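Local coordinates for protein cellulase IBT99 (Metagenomes, PDB 6WBT) that probably hydrolyses 6-phospho-alpha-glucosides as a family 4 glycosidase, using NAD and a manganese ion, and is captured with glucose 6-phosphate bound, at residues 183-188 and 213-218; 195-200 and 259-264. One frame throughout, in Å; residues are numbered along the deposited sequence.

Interaction 1. Residues 183-188 and 213-218; sequences EILDCK and VDVTDK
L185 and V215 meet through their methyl groups where the end of one helix faces the start of another: a Schellman motif closes helix 173-184, and helix 216-226 begins just after V215, its N-cap residue. The contact is small, 143 Å² in all, with L185 supplying the largest share. Its CA–CB bond points at 213-218, and its two delta carbons divide the work. CD1 lies 3.5 Å from V215 CG2, while CD2 lies 3.7 Å from K218 CD. V215 CB lies 4.0 Å from both L185 CD1 and L185 CD2, so the valine's branch point sits about evenly between the two methyls. With chi1 at -167°, K218 sends CG opposite its own backbone nitrogen; bends at chi3 and chi4 then fold the chain, and it is the methylene carbon CD that reaches the leucine. No hydrogen bond joins the two segments, and every touching atom is a carbon, at the surface of the protein. L219, the next residue of helix 216-226, also touches L185, and I184 packs on L219 and H222, which continues the helix-end packing past the two segments. Within the Schellman motif, D186 has positive phi (53°) and its N makes a weak bond to E183 O, while C187 N bonds back to a carbonyl in the last turn of the helix. C187 is in turn bonded to C210 by a disulfide, a covalent tie from the helix end to strand 202-210. The start of the second helix is ordered by an Asx turn: D214 OD1, approached almost in line with its C–O bond, accepts from T216 N at 2.8 Å with an N-H...O angle of 168°.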
loop_
_atom_site.group_PDB
_atom_site.type_symbol
_atom_site.label_atom_id
_atom_site.label_comp_id
_atom_site.label_asym_id
_atom_site.label_seq_id
_atom_site.Cartn_x
_atom_site.Cartn_y
_atom_site.Cartn_z
ATOM N N GLU A 183 -31.019 -25.606 -5.219
ATOM C CA GLU A 183 -32.422 -26.001 -5.194
ATOM C C GLU A 183 -33.323 -24.904 -5.750
ATOM O O GLU A 183 -34.340 -25.196 -6.388
ATOM C CB GLU A 183 -32.838 -26.357 -3.767
ATOM C CG GLU A 183 -32.028 -27.483 -3.146
ATOM C CD GLU A 183 -32.090 -27.470 -1.632
ATOM O OE1 GLU A 183 -32.370 -26.395 -1.063
ATOM O OE2 GLU A 183 -31.858 -28.529 -1.013
ATOM N N ILE A 184 -32.963 -23.640 -5.518
ATOM C CA ILE A 184 -33.773 -22.526 -6.005
ATOM C C ILE A 184 -33.798 -22.508 -7.528
ATOM O O ILE A 184 -34.840 -22.258 -8.147
ATOM C CB ILE A 184 -33.246 -21.198 -5.428
ATOM C CG1 ILE A 184 -33.435 -21.165 -3.910
ATOM C CG2 ILE A 184 -33.938 -20.011 -6.083
ATOM C CD1 ILE A 184 -32.712 -20.024 -3.227
ATOM N N LEU A 185 -32.658 -22.784 -8.156
ATOM C CA LEU A 185 -32.539 -22.774 -9.607
ATOM C C LEU A 185 -32.843 -24.125 -10.239
ATOM O O LEU A 185 -32.809 -24.233 -11.470
ATOM C CB LEU A 185 -31.130 -22.336 -10.011
ATOM C CG LEU A 185 -30.623 -21.037 -9.390
ATOM C CD1 LEU A 185 -29.107 -21.012 -9.400
ATOM C CD2 LEU A 185 -31.185 -19.834 -10.128
ATOM N N ASP A 186 -33.140 -25.146 -9.432
ATOM C CA ASP A 186 -33.258 -26.523 -9.911
ATOM C C ASP A 186 -32.000 -26.928 -10.677
ATOM O O ASP A 186 -32.053 -27.604 -11.707
ATOM C CB ASP A 186 -34.524 -26.710 -10.754
ATOM C CG ASP A 186 -34.901 -28.168 -10.925
ATOM O OD1 ASP A 186 -35.191 -28.579 -12.068
ATOM O OD2 ASP A 186 -34.892 -28.908 -9.917
ATOM N N CYS A 187 -30.855 -26.487 -10.162
ATOM C CA CYS A 187 -29.542 -26.752 -10.727
ATOM C C CYS A 187 -28.803 -27.753 -9.850
ATOM O O CYS A 187 -28.969 -27.772 -8.628
ATOM C CB CYS A 187 -28.726 -25.457 -10.838
ATOM S SG CYS A 187 -27.059 -25.631 -11.529
ATOM N N LYS A 188 -27.986 -28.587 -10.482
ATOM C CA LYS A 188 -27.190 -29.564 -9.755
ATOM C C LYS A 188 -26.002 -28.884 -9.083
ATOM O O LYS A 188 -25.382 -27.979 -9.651
ATOM C CB LYS A 188 -26.713 -30.666 -10.703
ATOM C CG LYS A 188 -27.856 -31.358 -11.437
ATOM C CD LYS A 188 -28.862 -31.943 -10.454
ATOM C CE LYS A 188 -30.196 -32.254 -11.119
ATOM N NZ LYS A 188 -31.187 -31.153 -10.944
ATOM N N VAL A 213 -23.508 -20.319 -16.739
ATOM C CA VAL A 213 -24.401 -19.196 -17.000
ATOM C C VAL A 213 -24.631 -18.438 -15.699
ATOM O O VAL A 213 -25.035 -19.024 -14.690
ATOM C CB VAL A 213 -25.728 -19.673 -17.608
ATOM C CG1 VAL A 213 -26.667 -18.495 -17.819
ATOM C CG2 VAL A 213 -25.472 -20.390 -18.923
ATOM N N ASP A 214 -24.363 -17.132 -15.719
ATOM C CA ASP A 214 -24.544 -16.303 -14.533
ATOM C C ASP A 214 -26.010 -16.300 -14.122
ATOM O O ASP A 214 -26.890 -15.978 -14.926
ATOM C CB ASP A 214 -24.053 -14.879 -14.804
ATOM C CG ASP A 214 -23.935 -14.041 -13.535
ATOM O OD1 ASP A 214 -24.891 -14.018 -12.731
ATOM O OD2 ASP A 214 -22.881 -13.402 -13.341
ATOM N N VAL A 215 -26.266 -16.667 -12.870
ATOM C CA VAL A 215 -27.613 -16.744 -12.322
ATOM C C VAL A 215 -27.751 -15.887 -11.066
ATOM O O VAL A 215 -28.634 -16.124 -10.247
ATOM C CB VAL A 215 -28.011 -18.205 -12.042
ATOM C CG1 VAL A 215 -28.236 -18.955 -13.346
ATOM C CG2 VAL A 215 -26.935 -18.887 -11.214
ATOM N N THR A 216 -26.881 -14.887 -10.905
ATOM C CA THR A 216 -26.909 -14.064 -9.701
ATOM C C THR A 216 -28.185 -13.234 -9.630
ATOM O O THR A 216 -28.842 -13.176 -8.584
ATOM C CB THR A 216 -25.677 -13.158 -9.656
ATOM O OG1 THR A 216 -24.499 -13.940 -9.885
ATOM C CG2 THR A 216 -25.567 -12.476 -8.299
ATOM N N ASP A 217 -28.555 -12.587 -10.740
ATOM C CA ASP A 217 -29.755 -11.755 -10.749
ATOM C C ASP A 217 -31.009 -12.582 -10.498
ATOM O O ASP A 217 -31.954 -12.110 -9.855
ATOM C CB ASP A 217 -29.866 -11.004 -12.077
ATOM C CG ASP A 217 -28.982 -9.773 -12.126
ATOM O OD1 ASP A 217 -28.351 -9.450 -11.097
ATOM O OD2 ASP A 217 -28.920 -9.126 -13.193
ATOM N N LYS A 218 -31.037 -13.821 -10.994
ATOM C CA LYS A 218 -32.198 -14.675 -10.765
ATOM C C LYS A 218 -32.261 -15.143 -9.316
ATOM O O LYS A 218 -33.350 -15.266 -8.745
ATOM C CB LYS A 218 -32.165 -15.873 -11.713
ATOM C CG LYS A 218 -33.468 -16.654 -11.770
ATOM C CD LYS A 218 -33.287 -17.984 -12.486
ATOM C CE LYS A 218 -32.588 -17.809 -13.824
ATOM N NZ LYS A 218 -33.350 -16.915 -14.739
#

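Interaction 2. Residues 195-200 and 259-264; sequences DYFGLN and TDYLPN
Y196 holds CG opposite its backbone N (chi1 -180°), as does N264, and these extended side chains bring a phenol and an amide together between strand 192-197 and the end of strand 262-263. Both strands pair antiparallel with 202-210 in one four-stranded sheet of the family 4 C-terminal domain, so the contact spans the strand between them. The CA–CB bond of Y196 points away from 259-264, yet the length of the ring carries its hydroxyl back to the asparagine. There N264 ND2 donates to Y196 OH over 2.7 Å, moderately bent, with an N-H...O angle of 148°. The oxygen sits nearly in the amide plane, whereas the ring is turned well out of it, and ND2 is 3.7 Å from Y196 CZ, at the ring's edge. The other end of the amide is also used: N264 OD1 accepts from the backbone N of Y266, two residues on, which fixes the amide's rotation from both ends. Y266 lines the glucose 6-phosphate pocket, and the N264 side chain is about 8 Å from both that ligand and the manganese ion, consistent with a second-shell position. The second meeting is aromatic. F197 and Y261 form an offset edge-to-face pair, the phenylalanine edge directed at the tyrosine face, with ring centroids 5.7 Å apart and near-perpendicular planes (86°). Y382 of helix 380-402 touches both rings, extending the cluster. One face of the Y261 ring is covered from within its own segment by D260 CB, 3.8 Å above the plane over the centre. Across the pair, F197 CE2 approaches Y261 CE2 to 3.7 Å, with F197 CZ 3.9 Å from that same carbon.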
loop_
_atom_site.group_PDB
_atom_site.type_symbol
_atom_site.label_atom_id
_atom_site.label_comp_id
_atom_site.label_asym_id
_atom_site.label_seq_id
_atom_site.Cartn_x
_atom_site.Cartn_y
_atom_site.Cartn_z
ATOM N N ASP A 195 -18.324 -16.570 -7.036
ATOM C CA ASP A 195 -17.258 -15.679 -6.607
ATOM C C ASP A 195 -17.608 -15.114 -5.236
ATOM O O ASP A 195 -18.738 -14.673 -5.006
ATOM C CB ASP A 195 -17.059 -14.543 -7.613
ATOM C CG ASP A 195 -16.795 -15.048 -9.018
ATOM O OD1 ASP A 195 -16.010 -16.006 -9.166
ATOM O OD2 ASP A 195 -17.376 -14.491 -9.972
ATOM N N TYR A 196 -16.633 -15.119 -4.329
ATOM C CA TYR A 196 -16.908 -14.885 -2.919
ATOM C C TYR A 196 -15.710 -14.204 -2.273
ATOM O O TYR A 196 -14.564 -14.442 -2.656
ATOM C CB TYR A 196 -17.234 -16.215 -2.223
ATOM C CG TYR A 196 -17.545 -16.134 -0.747
ATOM C CD1 TYR A 196 -16.532 -16.209 0.198
ATOM C CD2 TYR A 196 -18.854 -16.021 -0.299
ATOM C CE1 TYR A 196 -16.811 -16.149 1.548
ATOM C CE2 TYR A 196 -19.144 -15.962 1.050
ATOM C CZ TYR A 196 -18.117 -16.028 1.969
ATOM O OH TYR A 196 -18.396 -15.971 3.315
ATOM N N PHE A 197 -15.986 -13.345 -1.292
ATOM C CA PHE A 197 -14.926 -12.705 -0.526
ATOM C C PHE A 197 -15.460 -12.344 0.851
ATOM O O PHE A 197 -16.672 -12.296 1.074
ATOM C CB PHE A 197 -14.375 -11.457 -1.232
ATOM C CG PHE A 197 -15.255 -10.240 -1.101
ATOM C CD1 PHE A 197 -15.057 -9.329 -0.073
ATOM C CD2 PHE A 197 -16.269 -10.002 -2.012
ATOM C CE1 PHE A 197 -15.862 -8.213 0.049
ATOM C CE2 PHE A 197 -17.075 -8.885 -1.896
ATOM C CZ PHE A 197 -16.871 -7.990 -0.866
ATOM N N GLY A 198 -14.534 -12.076 1.772
ATOM C CA GLY A 198 -14.850 -11.694 3.128
ATOM C C GLY A 198 -14.110 -12.570 4.112
ATOM O O GLY A 198 -13.136 -13.246 3.764
ATOM N N LEU A 199 -14.572 -12.548 5.358
ATOM C CA LEU A 199 -14.030 -13.393 6.411
ATOM C C LEU A 199 -14.938 -14.600 6.625
ATOM O O LEU A 199 -16.017 -14.710 6.039
ATOM C CB LEU A 199 -13.871 -12.600 7.711
ATOM C CG LEU A 199 -13.022 -11.328 7.639
ATOM C CD1 LEU A 199 -12.926 -10.670 9.007
ATOM C CD2 LEU A 199 -11.637 -11.630 7.088
ATOM N N ASN A 200 -14.484 -15.516 7.477
ATOM C CA ASN A 200 -15.286 -16.692 7.792
ATOM C C ASN A 200 -16.562 -16.275 8.511
ATOM O O ASN A 200 -16.517 -15.555 9.514
ATOM C CB ASN A 200 -14.483 -17.673 8.645
ATOM C CG ASN A 200 -15.276 -18.915 9.010
ATOM O OD1 ASN A 200 -15.549 -19.172 10.183
ATOM N ND2 ASN A 200 -15.656 -19.689 8.002
ATOM N N THR A 259 -28.105 -4.372 -2.073
ATOM C CA THR A 259 -28.446 -5.085 -3.297
ATOM C C THR A 259 -27.236 -5.434 -4.157
ATOM O O THR A 259 -27.411 -5.900 -5.286
ATOM C CB THR A 259 -29.437 -4.260 -4.120
ATOM O OG1 THR A 259 -28.819 -3.028 -4.517
ATOM C CG2 THR A 259 -30.681 -3.953 -3.301
ATOM N N ASP A 260 -26.018 -5.222 -3.656
ATOM C CA ASP A 260 -24.836 -5.526 -4.456
ATOM C C ASP A 260 -24.632 -7.030 -4.590
ATOM O O ASP A 260 -24.587 -7.568 -5.702
ATOM C CB ASP A 260 -23.599 -4.868 -3.840
ATOM C CG ASP A 260 -23.612 -3.359 -3.971
ATOM O OD1 ASP A 260 -23.951 -2.857 -5.063
ATOM O OD2 ASP A 260 -23.284 -2.674 -2.979
ATOM N N TYR A 261 -24.508 -7.728 -3.463
ATOM C CA TYR A 261 -24.159 -9.140 -3.451
ATOM C C TYR A 261 -25.196 -9.924 -2.655
ATOM O O TYR A 261 -26.016 -9.360 -1.928
ATOM C CB TYR A 261 -22.763 -9.361 -2.849
ATOM C CG TYR A 261 -21.716 -8.385 -3.338
ATOM C CD1 TYR A 261 -21.543 -8.139 -4.693
ATOM C CD2 TYR A 261 -20.906 -7.702 -2.440
ATOM C CE1 TYR A 261 -20.589 -7.245 -5.142
ATOM C CE2 TYR A 261 -19.950 -6.806 -2.879
ATOM C CZ TYR A 261 -19.796 -6.581 -4.230
ATOM O OH TYR A 261 -18.845 -5.689 -4.671
ATOM N N LEU A 262 -25.148 -11.243 -2.809
ATOM C CA LEU A 262 -25.940 -12.133 -1.970
ATOM C C LEU A 262 -25.193 -12.383 -0.666
ATOM O O LEU A 262 -24.056 -12.865 -0.699
ATOM C CB LEU A 262 -26.212 -13.447 -2.688
ATOM C CG LEU A 262 -27.280 -13.381 -3.781
ATOM C CD1 LEU A 262 -27.297 -14.660 -4.599
ATOM C CD2 LEU A 262 -28.644 -13.123 -3.159
ATOM N N PRO A 263 -25.783 -12.079 0.486
ATOM C CA PRO A 263 -25.018 -12.089 1.733
ATOM C C PRO A 263 -24.772 -13.490 2.266
ATOM O O PRO A 263 -25.520 -14.432 1.998
ATOM C CB PRO A 263 -25.913 -11.297 2.692
ATOM C CG PRO A 263 -27.293 -11.577 2.201
ATOM C CD PRO A 263 -27.186 -11.682 0.699
ATOM N N ASN A 264 -23.694 -13.610 3.036
ATOM C CA ASN A 264 -23.480 -14.811 3.825
ATOM C C ASN A 264 -24.550 -14.904 4.907
ATOM O O ASN A 264 -25.068 -13.893 5.390
ATOM C CB ASN A 264 -22.083 -14.806 4.449
ATOM C CG ASN A 264 -21.714 -16.138 5.083
ATOM O OD1 ASN A 264 -22.450 -16.673 5.913
ATOM N ND2 ASN A 264 -20.568 -16.680 4.689
#

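How the interactions relate
From the N terminus, helix 173-184 ends in segment 183-188, strand 192-197 follows with 195-200, then come 213-218 and finally 259-264. Interaction 1 closes a loop of 24 residues, 16 of them in strands; interaction 2 closes one of 58 residues, 26 of them helical. The segments alternate, so the two loops cross instead of nesting. Their centres lie 16 Å apart, with nearest atoms about 5 Å apart, yet both reach the same antiparallel sheet, in which strand 202-210 pairs with 192-197, 213-214 and 262-263. Interaction 1 ties the end of helix 173-184 to the start of helix 216-226, just past strand 213-214; interaction 2 joins strand 192-197 to the residues on either side of strand 262-263.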